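Local coordinates for protein xyloglucan-specific endo-beta-1,4-glucanase (Uncultured bacterium, PDB 4W88) that probably hydrolyses internal beta-1,4-glucosidic bonds of the xyloglucan backbone, as a family 5 glycoside hydrolase able to bind xyloglucan oligosaccharides, at residues E45-V50 and V92-Y97; A172-F177 and L193-Y198. The protein carries 1 engineered substitution. One frame throughout, in Å; residues are numbered along the deposited sequence.

Contact 1 (E45-V50 and V92-Y97); sequences EIVDTV and VNDGMY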
loop_
_atom_site.group_PDB
_atom_site.type_symbol
_atom_site.label_atom_id
_atom_site.label_comp_id
_atom_site.label_asym_id
_atom_site.label_seq_id
_atom_site.Cartn_x
_atom_site.Cartn_y
_atom_site.Cartn_z
ATOM N N GLU A 45 -4.903 -8.994 -19.105
ATOM C CA GLU A 45 -3.727 -8.673 -19.852
ATOM C C GLU A 45 -2.884 -7.597 -19.161
ATOM O O GLU A 45 -1.633 -7.664 -19.179
ATOM C CB GLU A 45 -4.058 -8.213 -21.270
ATOM C CG GLU A 45 -4.626 -9.313 -22.167
ATOM C CD GLU A 45 -6.140 -9.460 -22.129
ATOM O OE1 GLU A 45 -6.831 -8.970 -21.193
ATOM O OE2 GLU A 45 -6.702 -10.089 -23.072
ATOM N N ILE A 46 -3.536 -6.577 -18.594
ATOM C CA ILE A 46 -2.783 -5.554 -17.860
ATOM C C ILE A 46 -1.993 -6.232 -16.714
ATOM O O ILE A 46 -0.811 -5.982 -16.497
ATOM C CB ILE A 46 -3.746 -4.446 -17.363
ATOM C CG1 ILE A 46 -4.115 -3.545 -18.565
ATOM C CG2 ILE A 46 -3.086 -3.628 -16.283
ATOM C CD1 ILE A 46 -5.283 -2.631 -18.364
ATOM N N VAL A 47 -2.682 -7.049 -15.928
ATOM C CA VAL A 47 -2.074 -7.716 -14.788
ATOM C C VAL A 47 -0.965 -8.658 -15.270
ATOM O O VAL A 47 0.125 -8.709 -14.662
ATOM C CB VAL A 47 -3.158 -8.387 -13.906
ATOM C CG1 VAL A 47 -2.563 -9.263 -12.822
ATOM C CG2 VAL A 47 -4.074 -7.324 -13.286
ATOM N N ASP A 48 -1.226 -9.419 -16.339
ATOM C CA ASP A 48 -0.203 -10.285 -16.934
ATOM C C ASP A 48 1.080 -9.546 -17.258
ATOM O O ASP A 48 2.200 -10.001 -17.032
ATOM C CB ASP A 48 -0.656 -10.938 -18.239
ATOM C CG ASP A 48 -1.793 -11.894 -18.144
ATOM O OD1 ASP A 48 -2.172 -12.391 -17.049
ATOM O OD2 ASP A 48 -2.357 -12.133 -19.280
ATOM N N THR A 49 0.925 -8.350 -17.802
ATOM C CA THR A 49 2.063 -7.583 -18.290
ATOM C C THR A 49 2.945 -7.159 -17.126
ATOM O O THR A 49 4.191 -7.183 -17.207
ATOM C CB THR A 49 1.558 -6.341 -19.079
ATOM O OG1 THR A 49 0.694 -6.753 -20.137
ATOM C CG2 THR A 49 2.664 -5.521 -19.646
ATOM N N VAL A 50 2.290 -6.737 -16.041
ATOM C CA VAL A 50 2.999 -6.431 -14.784
ATOM C C VAL A 50 3.838 -7.644 -14.299
ATOM O O VAL A 50 5.048 -7.535 -14.071
ATOM C CB VAL A 50 1.975 -5.969 -13.696
ATOM C CG1 VAL A 50 2.617 -5.820 -12.324
ATOM C CG2 VAL A 50 1.329 -4.634 -14.133
ATOM N N VAL A 92 -4.480 -13.792 -8.965
ATOM C CA VAL A 92 -4.530 -15.254 -8.555
ATOM C C VAL A 92 -4.270 -16.167 -9.756
ATOM O O VAL A 92 -3.533 -17.127 -9.644
ATOM C CB VAL A 92 -5.848 -15.638 -7.844
ATOM C CG1 VAL A 92 -5.889 -17.126 -7.504
ATOM C CG2 VAL A 92 -6.060 -14.799 -6.556
ATOM N N ASN A 93 -4.835 -15.814 -10.897
ATOM C CA ASN A 93 -4.669 -16.601 -12.130
ATOM C C ASN A 93 -3.235 -16.726 -12.574
ATOM O O ASN A 93 -2.896 -17.634 -13.303
ATOM C CB ASN A 93 -5.502 -16.035 -13.292
ATOM C CG ASN A 93 -6.994 -16.262 -13.111
ATOM O OD1 ASN A 93 -7.440 -17.147 -12.388
ATOM N ND2 ASN A 93 -7.779 -15.430 -13.783
ATOM N N ASP A 94 -2.438 -15.764 -12.161
ATOM C CA ASP A 94 -1.037 -15.687 -12.517
ATOM C C ASP A 94 -0.089 -16.087 -11.378
ATOM O O ASP A 94 1.142 -15.949 -11.478
ATOM C CB ASP A 94 -0.666 -14.284 -13.026
ATOM C CG ASP A 94 -1.363 -13.880 -14.333
ATOM O OD1 ASP A 94 -2.179 -14.641 -14.847
ATOM O OD2 ASP A 94 -1.044 -12.725 -14.835
ATOM N N GLY A 95 -0.641 -16.525 -10.286
ATOM C CA GLY A 95 0.164 -17.002 -9.147
ATOM C C GLY A 95 0.907 -15.932 -8.382
ATOM O O GLY A 95 1.966 -16.176 -7.742
HETATM N N MSE A 96 0.348 -14.739 -8.431
HETATM C CA MSE A 96 0.988 -13.538 -7.845
HETATM C C MSE A 96 0.716 -13.423 -6.351
HETATM O O MSE A 96 -0.266 -13.977 -5.833
HETATM C CB MSE A 96 0.476 -12.282 -8.545
HETATM C CG MSE A 96 0.887 -12.245 -9.998
HETATM SE SE MSE A 96 0.119 -10.698 -10.918
HETATM C CE MSE A 96 1.395 -9.354 -10.397
ATOM N N TYR A 97 1.654 -12.740 -5.658
ATOM C CA TYR A 97 1.438 -12.241 -4.307
ATOM C C TYR A 97 0.584 -10.989 -4.433
ATOM O O TYR A 97 0.804 -10.168 -5.335
ATOM C CB TYR A 97 2.782 -12.020 -3.591
ATOM C CG TYR A 97 3.484 -13.353 -3.384
ATOM C CD1 TYR A 97 4.262 -13.968 -4.410
ATOM C CD2 TYR A 97 3.245 -14.059 -2.244
ATOM C CE1 TYR A 97 4.754 -15.240 -4.230
ATOM C CE2 TYR A 97 3.776 -15.303 -2.029
ATOM C CZ TYR A 97 4.505 -15.897 -3.008
ATOM O OH TYR A 97 4.937 -17.187 -2.748
#
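The return loop of an alpha/beta barrel, running from helix 78-92 into strand 97-101, is met here by helix 44-53 through an acidic pair and an apolar group of three side chains. The acidic pair lies where the two backbones come nearest, Asp48 and Asp94 having their CA atoms 7.0 Å apart. Asp94 reaches the helix with OD2, which stands 2.5 Å from Asp48 OD1 and 3.3 Å from Asp48 CA. The two side chains cross at about a right angle, while their carboxylate planes are turned only 30° apart. So short an oxygen-oxygen spacing suggests that one of the acids is probably protonated. Asp48 OD1 is also hydrogen-bonded to Gln44 NE2, one turn earlier on the same helix, which helps to fix the rotation of its carboxylate.

The backbone behind Asp94 closes helix 78-92 with a Schellman motif: Gly95 leaves helical geometry with a positive phi of 71°, and its N bonds to Val92 O at 3.0 Å across a type I turn. This reversal sends the following residue back against helix 44-53. Selenomethionine Met96 is extended as far as its selenium and then bends at chi3 (82°), so that SE and CE reach two valines one turn apart on the same side of the helix. Met96 SE meets Val47 CG1 at 3.6 Å, the chains crossing obliquely, and Met96 CE lies 4.2 Å from Val50 CG1. Val47 CG1 is anti to the backbone N, which turns it toward the selenium. Tyr90 packs on Val47, and Ala91 touches Met96, both from helix 78-92.

Contact 2 (A172-F177 and L193-Y198); sequences AMNKAF and LIICTY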
loop_
_atom_site.group_PDB
_atom_site.type_symbol
_atom_site.label_atom_id
_atom_site.label_comp_id
_atom_site.label_asym_id
_atom_site.label_seq_id
_atom_site.Cartn_x
_atom_site.Cartn_y
_atom_site.Cartn_z
ATOM N N ALA A 172 -5.723 0.941 18.259
ATOM C CA ALA A 172 -7.037 0.350 18.446
ATOM C C ALA A 172 -7.645 -0.110 17.115
ATOM O O ALA A 172 -8.193 -1.173 17.003
ATOM C CB ALA A 172 -7.967 1.351 19.114
HETATM N N MSE A 173 -7.454 0.679 16.079
HETATM C CA MSE A 173 -8.017 0.388 14.746
HETATM C C MSE A 173 -7.304 -0.841 14.158
HETATM O O MSE A 173 -7.944 -1.690 13.555
HETATM C CB MSE A 173 -7.993 1.607 13.773
HETATM C CG MSE A 173 -8.978 2.648 14.311
HETATM SE SE MSE A 173 -9.066 4.208 13.117
HETATM C CE MSE A 173 -10.264 3.458 11.741
ATOM N N ASN A 174 -5.973 -0.898 14.279
ATOM C CA ASN A 174 -5.187 -2.073 13.793
ATOM C C ASN A 174 -5.771 -3.349 14.453
ATOM O O ASN A 174 -5.930 -4.384 13.802
ATOM C CB ASN A 174 -3.684 -1.934 14.097
ATOM C CG ASN A 174 -2.967 -1.013 13.129
ATOM O OD1 ASN A 174 -3.390 -0.836 11.960
ATOM N ND2 ASN A 174 -1.879 -0.411 13.601
ATOM N N LYS A 175 -6.033 -3.280 15.767
ATOM C CA LYS A 175 -6.577 -4.434 16.507
ATOM C C LYS A 175 -7.935 -4.818 16.021
ATOM O O LYS A 175 -8.250 -5.999 15.941
ATOM C CB LYS A 175 -6.683 -4.227 18.047
ATOM C CG LYS A 175 -5.446 -3.883 18.681
ATOM C CD LYS A 175 -5.498 -4.148 20.178
ATOM C CE LYS A 175 -4.746 -3.013 20.828
ATOM N NZ LYS A 175 -4.373 -3.245 22.243
ATOM N N ALA A 176 -8.744 -3.822 15.698
ATOM C CA ALA A 176 -10.118 -4.064 15.268
ATOM C C ALA A 176 -10.118 -4.823 13.929
ATOM O O ALA A 176 -10.904 -5.712 13.683
ATOM C CB ALA A 176 -10.846 -2.777 15.125
ATOM N N PHE A 177 -9.206 -4.397 13.058
ATOM C CA PHE A 177 -9.015 -4.958 11.762
ATOM C C PHE A 177 -8.594 -6.440 11.884
ATOM O O PHE A 177 -9.190 -7.334 11.301
ATOM C CB PHE A 177 -7.934 -4.156 11.003
ATOM C CG PHE A 177 -7.210 -4.911 9.915
ATOM C CD1 PHE A 177 -7.854 -5.476 8.812
ATOM C CD2 PHE A 177 -5.832 -4.958 9.954
ATOM C CE1 PHE A 177 -7.124 -6.095 7.808
ATOM C CE2 PHE A 177 -5.093 -5.583 8.948
ATOM C CZ PHE A 177 -5.739 -6.105 7.856
ATOM N N LEU A 193 -1.713 -10.287 7.743
ATOM C CA LEU A 193 -2.431 -9.065 7.901
ATOM C C LEU A 193 -1.466 -7.923 8.128
ATOM O O LEU A 193 -0.611 -8.029 8.989
ATOM C CB LEU A 193 -3.434 -9.133 9.036
ATOM C CG LEU A 193 -4.411 -10.291 8.985
ATOM C CD1 LEU A 193 -5.420 -10.286 10.114
ATOM C CD2 LEU A 193 -5.180 -10.380 7.665
ATOM N N ILE A 194 -1.646 -6.828 7.397
ATOM C CA ILE A 194 -0.627 -5.809 7.294
ATOM C C ILE A 194 -1.218 -4.544 7.939
ATOM O O ILE A 194 -2.126 -3.894 7.395
ATOM C CB ILE A 194 -0.201 -5.536 5.829
ATOM C CG1 ILE A 194 0.278 -6.811 5.132
ATOM C CG2 ILE A 194 0.916 -4.464 5.787
ATOM C CD1 ILE A 194 0.542 -6.680 3.622
ATOM N N ILE A 195 -0.707 -4.248 9.119
ATOM C CA ILE A 195 -1.140 -3.121 9.893
ATOM C C ILE A 195 -0.277 -1.916 9.483
ATOM O O ILE A 195 0.662 -2.040 8.673
ATOM C CB ILE A 195 -1.052 -3.411 11.413
ATOM C CG1 ILE A 195 0.381 -3.608 11.895
ATOM C CG2 ILE A 195 -2.004 -4.535 11.807
ATOM C CD1 ILE A 195 0.558 -3.551 13.413
ATOM N N CYS A 196 -0.514 -0.752 10.079
ATOM C CA CYS A 196 0.237 0.431 9.702
ATOM C C CYS A 196 0.380 1.403 10.852
ATOM O O CYS A 196 -0.338 1.329 11.858
ATOM C CB CYS A 196 -0.431 1.143 8.498
ATOM S SG CYS A 196 -2.054 1.813 8.805
ATOM N N THR A 197 1.319 2.343 10.675
ATOM C CA THR A 197 1.409 3.503 11.502
ATOM C C THR A 197 0.453 4.616 11.036
ATOM O O THR A 197 -0.092 4.582 9.936
ATOM C CB THR A 197 2.827 4.070 11.419
ATOM O OG1 THR A 197 3.106 4.249 10.037
ATOM C CG2 THR A 197 3.886 3.162 12.096
ATOM N N TYR A 198 0.297 5.630 11.878
ATOM C CA TYR A 198 -0.467 6.824 11.509
ATOM C C TYR A 198 0.144 7.358 10.204
ATOM O O TYR A 198 1.381 7.521 10.107
ATOM C CB TYR A 198 -0.317 7.906 12.575
ATOM C CG TYR A 198 -1.131 9.132 12.281
ATOM C CD1 TYR A 198 -0.680 10.162 11.404
ATOM C CD2 TYR A 198 -2.383 9.313 12.864
ATOM C CE1 TYR A 198 -1.503 11.268 11.158
ATOM C CE2 TYR A 198 -3.155 10.452 12.653
ATOM C CZ TYR A 198 -2.721 11.429 11.828
ATOM O OH TYR A 198 -3.512 12.529 11.626
#
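Asn174 projects from helix 164-182 toward strand 193-196, and each of its side-chain atoms meets that strand. Asn174 CB comes first, 3.9 Å from Ile195 CG2. Asn174 CG is anti to the carbonyl carbon and stands 3.5 Å from Ile195 CB, so the flat amide rests against the branch point of the isoleucine; the two side chains cross at about a right angle. Beyond CG the amide divides its polar atoms between the N-H and the C=O of one residue. Asn174 OD1 accepts a weak bond from Cys196 N at 3.4 Å. Asn174 ND2 donates to Cys196 O at 2.9 Å with an almost straight N-H...O angle of 177°, and the acceptor lies in the amide plane. Seen from Cys196 O, the donor lies in the carbonyl plane. The pair of bonds orients the amide, identifies which end carries the nitrogen, and satisfies polar atoms in a buried setting.

One turn further along the helix, Phe177 swings its ring toward the start of the strand, CG anti to the backbone N. Phe177 CE2 lies 3.9 Å from Leu193 CB, the two side chains crossing obliquely, and 3.8 Å from Ile194 O. Ile195 CG2 sits at the ring edge, 4.3 Å from Phe177 CD2, and so touches both Phe177 and Asn174. Trp128 meets the same ring with its plane inclined by about 60°, while Phe144 of neighbouring strand 142-145 also packs on it.

The axes of helix segment 172-177 and strand 193-196 approach to 8.5 Å, their N-to-C directions 167° apart and so nearly antiparallel, as expected where the helix of a beta-alpha-beta crossover in an (alpha/beta)8 TIM barrel packs on the strand that follows it.

How the contacts relate
Contacts 1 and 2 lie on opposite sides of the chain's centre, with centres 27 Å apart and nearest atoms about 9 Å apart, so they do not touch. Both belong to one eight-stranded barrel: contact 1 runs into the start of strand 97-101, third in the order, whereas contact 2 includes the fifth, 193-196; strand 142-145 separates them. Contact 1 includes the loop entering a strand's N-terminal end, the end of the barrel opposite the C-terminal face where TIM-barrel active sites lie. Contact 2 extends to the C-terminal part of its strand, where the Cys196 side chain is about 12 Å from a bound beta-D-glucopyranose. The glycan pocket residues Glu149 and Tyr225 follow the two strands flanking 193-196.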